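Local coordinates for protein proteinase K (Serratia sp., PDB 2B6N) that probably cleaves peptide bonds as a calcium-binding, proteinase K-like serine endopeptidase of the subtilase (peptidase S8) family from a psychrotrophic bacterium, at residues I176-T181 with I199-S204; V33-I38 with P124-M129. All coordinates share one frame; numbering follows the deposited sequence.

In the fold
Both contacts belong to the parallel sheet at the centre of the subtilase-family catalytic domain. From the N terminus, the chain first passes the calcium-binding segment around Asp11 and then enters strand 34-39, which ends at Asp39, the predicted acid of the charge relay. Contact 2 closes a long loop from there to strand 125-129, taking in strands 53-58 and 92-97 and helices 72-81 and 107-120. Strand 152-156 follows, and contact 1 then closes a short loop that pairs strand 176-181 with 199-202, an outermost strand of the sheet. The two loops follow one another without nesting or crossing, and the contact centres lie about 17 Å apart.

Contact 1: I176-T181 with I199-S204; sequences ITVGST and IYAPGS. With SO4 (sulfate ion), chain D.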
loop_
_atom_site.group_PDB
_atom_site.type_symbol
_atom_site.label_atom_id
_atom_site.label_comp_id
_atom_site.label_asym_id
_atom_site.label_seq_id
_atom_site.Cartn_x
_atom_site.Cartn_y
_atom_site.Cartn_z
ATOM N N ILE A 176 2.465 -6.099 7.504
ATOM C CA ILE A 176 2.903 -4.742 7.884
ATOM C C ILE A 176 1.629 -3.902 7.845
ATOM O O ILE A 176 1.032 -3.709 6.773
ATOM C CB ILE A 176 3.951 -4.162 6.916
ATOM C CG1 ILE A 176 5.237 -4.997 6.953
ATOM C CG2 ILE A 176 4.304 -2.701 7.280
ATOM C CD1 ILE A 176 6.080 -4.844 5.690
ATOM N N THR A 177 1.207 -3.425 9.010
ATOM C CA THR A 177 -0.101 -2.749 9.152
ATOM C C THR A 177 0.108 -1.245 9.260
ATOM O O THR A 177 0.892 -0.788 10.090
ATOM C CB THR A 177 -0.888 -3.337 10.354
ATOM O OG1 THR A 177 -1.145 -4.727 10.080
ATOM C CG2 THR A 177 -2.239 -2.594 10.591
ATOM N N VAL A 178 -0.599 -0.493 8.416
ATOM C CA VAL A 178 -0.257 0.915 8.161
ATOM C C VAL A 178 -1.391 1.842 8.592
ATOM O O VAL A 178 -2.515 1.740 8.089
ATOM C CB VAL A 178 0.087 1.122 6.646
ATOM C CG1 VAL A 178 0.552 2.561 6.375
ATOM C CG2 VAL A 178 1.151 0.101 6.183
ATOM N N GLY A 179 -1.096 2.720 9.550
ATOM C CA GLY A 179 -2.029 3.787 9.916
ATOM C C GLY A 179 -1.838 5.005 9.017
ATOM O O GLY A 179 -0.852 5.096 8.282
ATOM N N SER A 180 -2.793 5.935 9.086
ATOM C CA SER A 180 -2.863 7.094 8.184
ATOM C C SER A 180 -2.541 8.408 8.900
ATOM O O SER A 180 -2.998 8.614 10.039
ATOM C CB SER A 180 -4.276 7.184 7.595
ATOM O OG SER A 180 -4.424 8.349 6.808
ATOM N N THR A 181 -1.800 9.306 8.228
ATOM C CA THR A 181 -1.554 10.657 8.743
ATOM C C THR A 181 -2.024 11.749 7.791
ATOM O O THR A 181 -2.264 11.489 6.608
ATOM C CB THR A 181 -0.050 10.911 8.992
ATOM O OG1 THR A 181 0.668 10.758 7.755
ATOM C CG2 THR A 181 0.515 9.919 10.038
ATOM N N ILE A 199 3.553 1.008 11.361
ATOM C CA ILE A 199 4.086 2.276 10.831
ATOM C C ILE A 199 2.897 3.168 10.428
ATOM O O ILE A 199 1.775 2.673 10.245
ATOM C CB ILE A 199 5.029 2.000 9.613
ATOM C CG1 ILE A 199 5.950 3.186 9.299
ATOM C CG2 ILE A 199 4.213 1.536 8.374
ATOM C CD1 ILE A 199 7.175 2.784 8.492
ATOM N N TYR A 200 3.157 4.469 10.328
ATOM C CA TYR A 200 2.195 5.436 9.833
ATOM C C TYR A 200 2.703 5.972 8.482
ATOM O O TYR A 200 3.920 6.041 8.234
ATOM C CB TYR A 200 2.080 6.601 10.813
ATOM C CG TYR A 200 1.024 6.451 11.890
ATOM C CD1 TYR A 200 1.384 6.164 13.212
ATOM C CD2 TYR A 200 -0.326 6.626 11.589
ATOM C CE1 TYR A 200 0.410 6.024 14.214
ATOM C CE2 TYR A 200 -1.304 6.503 12.583
ATOM C CZ TYR A 200 -0.927 6.214 13.889
ATOM O OH TYR A 200 -1.921 6.114 14.844
ATOM N N ALA A 201 1.767 6.360 7.621
ATOM C CA ALA A 201 2.096 6.917 6.302
ATOM C C ALA A 201 0.982 7.895 5.893
ATOM O O ALA A 201 -0.143 7.791 6.402
ATOM C CB ALA A 201 2.240 5.786 5.263
ATOM N N PRO A 202 1.290 8.857 4.995
ATOM C CA PRO A 202 0.258 9.785 4.493
ATOM C C PRO A 202 -0.967 9.077 3.958
ATOM O O PRO A 202 -0.862 8.212 3.067
ATOM C CB PRO A 202 0.976 10.514 3.357
ATOM C CG PRO A 202 2.401 10.599 3.852
ATOM C CD PRO A 202 2.612 9.176 4.424
ATOM N N GLY A 203 -2.130 9.458 4.470
ATOM C CA GLY A 203 -3.377 8.836 4.014
ATOM C C GLY A 203 -4.546 9.777 3.826
ATOM O O GLY A 203 -5.521 9.401 3.191
ATOM N N SER A 204 -4.457 10.994 4.357
ATOM C CA SER A 204 -5.530 11.987 4.140
ATOM C C SER A 204 -5.273 12.815 2.865
ATOM O O SER A 204 -4.167 13.334 2.675
ATOM C CB SER A 204 -5.677 12.912 5.357
ATOM O OG SER A 204 -6.188 12.242 6.517
HETATM S S SO4 D . -8.708 14.079 8.645
HETATM O O1 SO4 D . -8.781 15.538 8.503
HETATM O O2 SO4 D . -10.040 13.516 8.869
HETATM O O3 SO4 D . -7.884 13.760 9.819
HETATM O O4 SO4 D . -8.196 13.538 7.392
#
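Thr181 turns CG2 anti to its own carbonyl carbon (chi1 60°) and Tyr200 does the same with CG (chi1 -90°), which brings the methyl against the start of the tyrosine side chain where strands 176-181 and 199-202 pair at one edge of the parallel subtilase sheet. Thr181 CG2 lies 3.7 Å from Tyr200 CD2. Tyr200 CD2 also comes to 3.4 Å from Gly179 C, Ser180 N lies at the ring edge, near its plane, and Tyr200 OH is hydrogen-bonded to Ala265 O. Val178, Ile199 and Ala201 share the other face, where Val178 and Ile199 pack on Val230 of helix 223-240; Val178 CG1 meets Ala201 CB at 3.8 Å. The ladder starts with a weak bond from Ile199 N to Thr177 O, then tightens: Gly179 N to Ile199 O is 3.0 Å, followed by Ala201 N to Gly179 O and Thr181 N to Ala201 O. Beyond Pro202, Gly203 N reaches Thr181 O in the carbonyl plane and almost straight (176° at the hydrogen), and Ser204 N grips the same oxygen, tilted from that plane. Ser204 OG, also hydrogen-bonded to Ser188 OG, donates to O4 of a sulfate ion, probably from the crystallisation liquor, at a short 2.5 Å.

Contact 2: V33-I38 with P124-M129; sequences VTAFVI and PAVANM
Two neighbouring strands in the middle of the parallel subtilase sheet, 34-38 and 125-129, pair here, and the first leads directly into Asp39, the predicted charge-relay aspartate. Thr34 N donates to Pro124 O, and the bonds then alternate between the strands. Val126 N meets Thr34 O, Phe36 N meets Val126 O at 2.7 Å and Asn128 N meets Phe36 O at 2.8 Å, before Ile38 N closes the ladder on Asn128 O. The middle three are close to straight, with 169° at the hydrogen for Phe36 N to Val126 O.

On the face bearing Phe36, the ring stands edge-on to the neighbouring strand, with Ala125 CB in its plane, 3.9 Å from CE1. Within its own strand, Thr34 CG2 lies over one face of the ring, 3.6 Å above its plane and offset toward the rim, and Trp116 and Val117 of helix 107-120 also pack on this side chain. Farther along, Ile38 CG1 is anti to the carbonyl carbon (chi1 -55°), and CD1 reaches across to Met129 CG at 3.8 Å.

Ala35 and Val126 meet on the reverse face, where Val126 CG1 touches Ala35 CB and Ala35 also packs on Ile80 of helix 72-81. Asn128 shares this side: its OD1 is hydrogen-bonded to Ser130 OG and its ND2 weakly to Ser227 OG, and its side chain lies about 7 Å from that of Ser224, the predicted nucleophile. At the opposite end of the ladder, a water accepts from Thr34 OG1 at 2.9 Å and donates to Pro124 O at 2.8 Å, giving that carbonyl a second donor besides Thr34 N.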
loop_
_atom_site.group_PDB
_atom_site.type_symbol
_atom_site.label_atom_id
_atom_site.label_comp_id
_atom_site.label_asym_id
_atom_site.label_seq_id
_atom_site.Cartn_x
_atom_site.Cartn_y
_atom_site.Cartn_z
ATOM N N VAL A 33 11.315 -5.450 -9.168
ATOM C CA VAL A 33 10.357 -5.806 -8.111
ATOM C C VAL A 33 8.930 -5.808 -8.669
ATOM O O VAL A 33 8.616 -5.037 -9.581
ATOM C CB VAL A 33 10.434 -4.801 -6.908
ATOM C CG1 VAL A 33 9.460 -5.184 -5.778
ATOM C CG2 VAL A 33 11.847 -4.722 -6.359
ATOM N N THR A 34 8.077 -6.691 -8.143
ATOM C CA THR A 34 6.680 -6.740 -8.561
ATOM C C THR A 34 5.780 -6.441 -7.366
ATOM O O THR A 34 5.949 -7.004 -6.287
ATOM C CB THR A 34 6.321 -8.120 -9.156
ATOM O OG1 THR A 34 7.169 -8.373 -10.276
ATOM C CG2 THR A 34 4.870 -8.142 -9.653
ATOM N N ALA A 35 4.844 -5.524 -7.569
ATOM C CA ALA A 35 3.901 -5.148 -6.535
ATOM C C ALA A 35 2.540 -5.668 -6.944
ATOM O O ALA A 35 2.006 -5.278 -7.980
ATOM C CB ALA A 35 3.858 -3.625 -6.380
ATOM N N PHE A 36 1.996 -6.547 -6.116
ATOM C CA PHE A 36 0.675 -7.145 -6.328
ATOM C C PHE A 36 -0.395 -6.314 -5.607
ATOM O O PHE A 36 -0.343 -6.120 -4.392
ATOM C CB PHE A 36 0.696 -8.595 -5.843
ATOM C CG PHE A 36 1.583 -9.481 -6.673
ATOM C CD1 PHE A 36 2.930 -9.684 -6.331
ATOM C CD2 PHE A 36 1.080 -10.100 -7.813
ATOM C CE1 PHE A 36 3.765 -10.506 -7.123
ATOM C CE2 PHE A 36 1.898 -10.927 -8.609
ATOM C CZ PHE A 36 3.235 -11.125 -8.272
ATOM N N VAL A 37 -1.359 -5.805 -6.365
ATOM C CA VAL A 37 -2.362 -4.917 -5.802
ATOM C C VAL A 37 -3.658 -5.701 -5.649
ATOM O O VAL A 37 -4.343 -5.971 -6.636
ATOM C CB VAL A 37 -2.555 -3.670 -6.688
ATOM C CG1 VAL A 37 -3.614 -2.733 -6.068
ATOM C CG2 VAL A 37 -1.213 -2.942 -6.861
ATOM N N ILE A 38 -3.948 -6.115 -4.420
ATOM C CA ILE A 38 -5.132 -6.949 -4.140
ATOM C C ILE A 38 -6.273 -6.003 -3.780
ATOM O O ILE A 38 -6.273 -5.431 -2.703
ATOM C CB ILE A 38 -4.853 -7.953 -2.975
ATOM C CG1 ILE A 38 -3.603 -8.801 -3.289
ATOM C CG2 ILE A 38 -6.119 -8.832 -2.709
ATOM C CD1 ILE A 38 -3.066 -9.664 -2.115
ATOM N N PRO A 124 11.729 -10.638 -6.400
ATOM C CA PRO A 124 11.360 -9.744 -5.281
ATOM C C PRO A 124 9.917 -9.252 -5.462
ATOM O O PRO A 124 9.559 -8.767 -6.548
ATOM C CB PRO A 124 12.342 -8.576 -5.411
ATOM C CG PRO A 124 13.486 -9.110 -6.277
ATOM C CD PRO A 124 12.881 -10.138 -7.174
ATOM N N ALA A 125 9.101 -9.412 -4.417
ATOM C CA ALA A 125 7.665 -9.161 -4.526
ATOM C C ALA A 125 7.114 -8.500 -3.276
ATOM O O ALA A 125 7.515 -8.830 -2.172
ATOM C CB ALA A 125 6.896 -10.487 -4.785
ATOM N N VAL A 126 6.175 -7.576 -3.471
ATOM C CA VAL A 126 5.413 -6.994 -2.372
ATOM C C VAL A 126 3.935 -7.092 -2.753
ATOM O O VAL A 126 3.589 -7.014 -3.933
ATOM C CB VAL A 126 5.827 -5.515 -2.087
ATOM C CG1 VAL A 126 5.527 -4.594 -3.261
ATOM C CG2 VAL A 126 5.126 -4.973 -0.840
ATOM N N ALA A 127 3.073 -7.278 -1.765
ATOM C CA ALA A 127 1.627 -7.302 -2.017
ATOM C C ALA A 127 0.993 -6.239 -1.135
ATOM O O ALA A 127 1.367 -6.099 0.027
ATOM C CB ALA A 127 1.025 -8.675 -1.726
ATOM N N ASN A 128 0.029 -5.506 -1.692
ATOM C CA ASN A 128 -0.701 -4.495 -0.933
ATOM C C ASN A 128 -2.157 -4.888 -0.778
ATOM O O ASN A 128 -2.802 -5.260 -1.768
ATOM C CB ASN A 128 -0.638 -3.148 -1.661
ATOM C CG ASN A 128 -1.321 -2.036 -0.887
ATOM O OD1 ASN A 128 -2.520 -1.725 -1.093
ATOM N ND2 ASN A 128 -0.585 -1.458 0.047
ATOM N N MET A 129 -2.668 -4.791 0.451
ATOM C CA MET A 129 -4.079 -5.030 0.729
ATOM C C MET A 129 -4.731 -3.814 1.376
ATOM O O MET A 129 -4.766 -3.708 2.603
ATOM C CB MET A 129 -4.232 -6.253 1.643
ATOM C CG MET A 129 -3.713 -7.544 1.018
ATOM S SD MET A 129 -4.073 -8.977 2.077
ATOM C CE MET A 129 -5.838 -9.123 1.897
HETATM O O HOH W 1 9.413 -9.713 -9.136
#